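Local coordinates for protein putative glucose-6-phosphate 1-epimerase (Salmonella typhimurium, PDB 2HTB) that probably interconverts the alpha and beta anomers of glucose 6-phosphate, acting as a hexose-6-phosphate 1-epimerase of the galactose mutarotase-like clan, at residues A[31-36]-A[121-126]; A[42-47]-A[55-60]. All coordinates share one frame; numbering follows the deposited sequence.

In the fold
Contact 1 joins two facing sheets at their margin: the loop and first residue of strand 33-38 meet strand 119-125, which with strand 130-137 belongs to the second sheet, through side chains alone. It lies at the surface, its centre about 20 Å from the centre of the chain. Contact 2 is backbone pairing within the sheet of strands 33-38, 41-48 and 51-56, in the hairpin of the last two. The centres lie about 10 Å apart, and adjacent strands connect them: Arg-35 NH2 forms a salt bridge with Asp-42 OD1 at 2.8 Å. Contact 1 is remote from the proposed catalytic and substrate-binding residues, whereas the side chain of Ala-56 in contact 2 is about 9 Å from that of Arg-114, a probable substrate-binding residue.

Contact 1: residues A[31-36]-A[121-126]; sequences PVLSRR and KAHNED
Leu-33 lays its CD1 methyl over one face of the His-123 imidazole in a CH-pi contact, 3.8 Å from the ring centroid and 27° off the ring normal. The methyl is displaced toward the rim, where His-123 ND1 lies 3.5 Å from Leu-33 CD1. The two side chains run past each other in opposite directions. Beside this pair, the carboxylate of Glu-125 reaches across to the loop that leads into strand 33-38: OE2 lies 3.7 Å from Pro-31 CG and 3.9 Å from Val-32 CB. Glu-125 places CG between its backbone N and carbonyl carbon (chi1 55°), and the chain then extends to bring the acid group up to this loop. No hydrogen bond joins the two segments directly. Just before residues 31-36, however, Thr-30 OG1 bonds to Glu-125 OE1 and also to Val-32 N, so one hydroxyl ties the carboxylate to the loop that leads into the strand. Leu-33 also packs on Ile-44 and Val-46 of strand 41-48 and on Leu-132 of strand 130-137, so it lies between the two sheets. The whole is the margin of a beta sandwich, closed by side chains between the facing sheets.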
# COMPACT_ATOMS: atom_id res chain seq x y z
N PRO A 31 -19.02 10.10 14.65
CA PRO A 31 -19.19 9.00 15.63
C PRO A 31 -18.30 7.85 15.29
O PRO A 31 -18.03 6.98 16.10
CB PRO A 31 -20.68 8.57 15.49
CG PRO A 31 -21.15 9.24 14.21
CD PRO A 31 -20.28 10.48 13.98
N VAL A 32 -17.83 7.86 14.06
CA VAL A 32 -17.02 6.74 13.61
C VAL A 32 -15.57 7.05 13.31
O VAL A 32 -14.80 6.13 13.19
CB VAL A 32 -17.71 6.06 12.47
CG1 VAL A 32 -16.74 5.57 11.47
CG2 VAL A 32 -18.54 4.93 13.02
N LEU A 33 -15.19 8.32 13.24
CA LEU A 33 -13.83 8.70 12.86
C LEU A 33 -13.21 9.48 13.95
O LEU A 33 -13.86 10.47 14.51
CB LEU A 33 -13.82 9.61 11.69
CG LEU A 33 -13.86 9.17 10.26
CD1 LEU A 33 -14.15 10.47 9.37
CD2 LEU A 33 -12.53 8.47 9.89
N SER A 34 -11.97 9.08 14.23
CA SER A 34 -11.22 9.77 15.22
C SER A 34 -9.78 9.86 14.86
O SER A 34 -9.27 9.22 13.97
CB SER A 34 -11.34 9.11 16.57
OG SER A 34 -10.95 7.75 16.45
N ARG A 35 -9.13 10.70 15.64
CA ARG A 35 -7.77 10.96 15.54
C ARG A 35 -7.08 10.63 16.83
O ARG A 35 -7.51 11.08 17.92
CB ARG A 35 -7.57 12.39 15.26
CG ARG A 35 -6.14 12.69 15.05
CD ARG A 35 -5.99 14.11 15.49
NE ARG A 35 -4.70 14.24 16.14
CZ ARG A 35 -4.27 15.31 16.78
NH1 ARG A 35 -5.03 16.43 16.91
NH2 ARG A 35 -3.04 15.24 17.29
N ARG A 36 -6.00 9.86 16.70
CA ARG A 36 -5.28 9.24 17.81
C ARG A 36 -3.78 9.41 17.55
O ARG A 36 -3.42 10.04 16.56
CB ARG A 36 -5.67 7.76 17.80
CG ARG A 36 -7.13 7.54 17.74
CD ARG A 36 -7.55 6.33 18.50
NE ARG A 36 -8.85 5.87 18.05
CZ ARG A 36 -9.40 4.74 18.47
NH1 ARG A 36 -8.76 3.95 19.36
NH2 ARG A 36 -10.58 4.37 18.01
N LYS A 121 -8.44 16.19 3.94
CA LYS A 121 -9.25 17.24 3.29
C LYS A 121 -10.73 17.03 3.35
O LYS A 121 -11.48 17.96 3.44
CB LYS A 121 -8.83 17.41 1.83
CG LYS A 121 -9.71 18.29 0.88
CD LYS A 121 -8.72 19.01 -0.12
CE LYS A 121 -9.41 19.93 -1.15
NZ LYS A 121 -9.94 19.01 -2.20
N ALA A 122 -11.18 15.80 3.27
CA ALA A 122 -12.64 15.56 3.21
C ALA A 122 -12.97 14.15 3.70
O ALA A 122 -12.08 13.21 3.62
CB ALA A 122 -13.25 15.82 1.71
N HIS A 123 -14.23 13.99 4.13
CA HIS A 123 -14.70 12.66 4.56
C HIS A 123 -16.23 12.71 4.62
O HIS A 123 -16.83 13.77 4.98
CB HIS A 123 -14.08 12.23 5.93
CG HIS A 123 -14.41 13.16 7.04
ND1 HIS A 123 -15.61 13.12 7.70
CD2 HIS A 123 -13.73 14.20 7.57
CE1 HIS A 123 -15.65 14.09 8.61
NE2 HIS A 123 -14.52 14.76 8.54
N ASN A 124 -16.85 11.59 4.22
CA ASN A 124 -18.24 11.32 4.44
C ASN A 124 -18.38 9.88 4.88
O ASN A 124 -17.48 9.05 4.71
CB ASN A 124 -19.12 11.69 3.24
CG ASN A 124 -18.98 10.70 2.10
OD1 ASN A 124 -18.47 11.02 0.98
ND2 ASN A 124 -19.42 9.44 2.37
N GLU A 125 -19.51 9.60 5.54
CA GLU A 125 -19.87 8.22 5.95
C GLU A 125 -21.34 7.89 5.73
O GLU A 125 -22.20 8.77 5.57
CB GLU A 125 -19.48 7.96 7.38
CG GLU A 125 -20.08 8.98 8.36
CD GLU A 125 -19.42 8.97 9.70
OE1 GLU A 125 -18.21 9.34 9.78
OE2 GLU A 125 -20.11 8.61 10.69
N ASP A 126 -21.60 6.58 5.79
CA ASP A 126 -22.84 5.87 5.47
C ASP A 126 -22.99 4.81 6.49
O ASP A 126 -22.10 4.61 7.33
CB ASP A 126 -22.61 4.99 4.24
CG ASP A 126 -22.99 5.65 3.08
OD1 ASP A 126 -23.35 6.78 3.31
OD2 ASP A 126 -22.94 5.12 1.96

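Contact 2: residues A[42-47]-A[55-60]; sequences DLIVVD and FALQGA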
# COMPACT_ATOMS: atom_id res chain seq x y z
N ASP A 42 0.27 11.31 14.15
CA ASP A 42 -1.21 11.37 14.19
C ASP A 42 -1.81 10.33 13.34
O ASP A 42 -1.46 10.27 12.15
CB ASP A 42 -1.71 12.71 13.64
CG ASP A 42 -1.32 13.89 14.51
OD1 ASP A 42 -1.31 13.72 15.76
OD2 ASP A 42 -1.07 14.97 13.92
N LEU A 43 -2.76 9.59 13.88
CA LEU A 43 -3.52 8.63 13.03
C LEU A 43 -4.98 9.00 12.84
O LEU A 43 -5.53 9.64 13.73
CB LEU A 43 -3.51 7.25 13.68
CG LEU A 43 -2.15 6.82 14.19
CD1 LEU A 43 -2.32 5.39 14.67
CD2 LEU A 43 -1.14 6.89 13.02
N ILE A 44 -5.62 8.53 11.75
CA ILE A 44 -7.06 8.66 11.60
C ILE A 44 -7.56 7.23 11.62
O ILE A 44 -7.09 6.37 10.86
CB ILE A 44 -7.46 9.38 10.25
CG1 ILE A 44 -7.54 10.94 10.35
CG2 ILE A 44 -8.86 9.07 9.85
CD1 ILE A 44 -6.72 11.60 11.24
N VAL A 45 -8.52 6.95 12.51
CA VAL A 45 -8.95 5.59 12.80
C VAL A 45 -10.45 5.43 12.53
O VAL A 45 -11.29 6.22 12.94
CB VAL A 45 -8.74 5.26 14.27
CG1 VAL A 45 -9.12 3.83 14.50
CG2 VAL A 45 -7.31 5.54 14.76
N VAL A 46 -10.77 4.40 11.82
CA VAL A 46 -12.09 4.24 11.40
C VAL A 46 -12.62 3.06 12.19
O VAL A 46 -12.21 1.92 11.94
CB VAL A 46 -12.06 3.93 9.92
CG1 VAL A 46 -13.46 3.40 9.38
CG2 VAL A 46 -11.64 5.18 9.19
N ASP A 47 -13.50 3.32 13.15
CA ASP A 47 -14.18 2.25 13.91
C ASP A 47 -15.66 2.22 13.60
O ASP A 47 -16.43 2.94 14.23
CB ASP A 47 -14.04 2.46 15.42
CG ASP A 47 -14.50 1.24 16.19
OD1 ASP A 47 -15.17 0.40 15.55
OD2 ASP A 47 -14.15 1.09 17.39
N PHE A 55 -5.24 4.86 9.48
CA PHE A 55 -4.41 5.62 8.58
C PHE A 55 -3.43 6.47 9.34
O PHE A 55 -3.75 6.93 10.40
CB PHE A 55 -5.21 6.62 7.76
CG PHE A 55 -6.32 6.04 6.93
CD1 PHE A 55 -7.56 5.69 7.52
CD2 PHE A 55 -6.17 5.94 5.53
CE1 PHE A 55 -8.56 5.17 6.74
CE2 PHE A 55 -7.19 5.48 4.72
CZ PHE A 55 -8.39 5.07 5.33
N ALA A 56 -2.25 6.72 8.76
CA ALA A 56 -1.35 7.76 9.22
C ALA A 56 -1.48 8.97 8.29
O ALA A 56 -1.41 8.85 7.05
CB ALA A 56 0.05 7.24 9.21
N LEU A 57 -1.59 10.15 8.87
CA LEU A 57 -1.51 11.39 8.05
C LEU A 57 -0.21 11.42 7.27
O LEU A 57 -0.20 11.75 6.09
CB LEU A 57 -1.72 12.67 8.90
CG LEU A 57 -3.15 12.78 9.45
CD1 LEU A 57 -3.30 14.06 10.21
CD2 LEU A 57 -4.25 12.74 8.32
N GLN A 58 0.88 11.08 7.94
CA GLN A 58 2.12 10.85 7.24
C GLN A 58 1.92 9.85 6.10
O GLN A 58 1.61 8.72 6.35
CB GLN A 58 3.22 10.41 8.20
CG GLN A 58 4.60 10.34 7.50
CD GLN A 58 5.71 10.21 8.50
OE1 GLN A 58 6.12 11.23 9.07
NE2 GLN A 58 6.20 8.96 8.75
N GLY A 59 2.15 10.30 4.85
CA GLY A 59 2.04 9.42 3.71
C GLY A 59 0.61 8.94 3.43
O GLY A 59 0.44 7.98 2.68
N ALA A 60 -0.43 9.58 4.02
CA ALA A 60 -1.83 9.11 3.82
C ALA A 60 -1.82 7.61 3.86
O ALA A 60 -2.25 6.93 2.94
CB ALA A 60 -2.36 9.56 2.49
O HOH W 1 1.05 10.57 10.60
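Strands 41-48 and 51-56 pair antiparallel, with Ile-44 and Phe-55 as a hydrogen-bonded pair and Leu-43 and Ala-56 as a non-hydrogen-bonded one. Ile-44 N to Phe-55 O and Phe-55 N to Ile-44 O each span 2.8 Å, and the longer Leu-57 N to Asp-42 O bond (3.3 Å) carries the pairing just beyond the strand. Water 1 donates to Asp-42 O and accepts from Gln-58 N, bridging the two segments where a type II turn, Leu-57 to Ala-60, leads the chain away from strand 41-48. On one face, Leu-43 CD2 touches Ala-56 CB at 4.0 Å. The other face carries Ile-44 and Phe-55. With CG beside its own backbone N (chi1 -57°), the Phe-55 ring turns its edge to Ile-44 O, which lies in the ring plane 3.4 Å from CD1. Farther along that edge, Phe-55 CE1 meets Val-46 CG2 at 3.9 Å. Ile-44 sends CD1 the other way, to Leu-57 CD2 at 4.0 Å, the two side chains crossing at a slant. This face looks onto the facing sheet, where Leu-132 of strand 130-137 covers Ile-44 and Phe-55, and Phe-156 of strand 151-158 meets the phenyl ring edge-to-face. Over the face that carries Leu-43 and Ala-56, helix 15-21 brings Ile-20 against Leu-43, while strand 33-38 flanks strand 41-48.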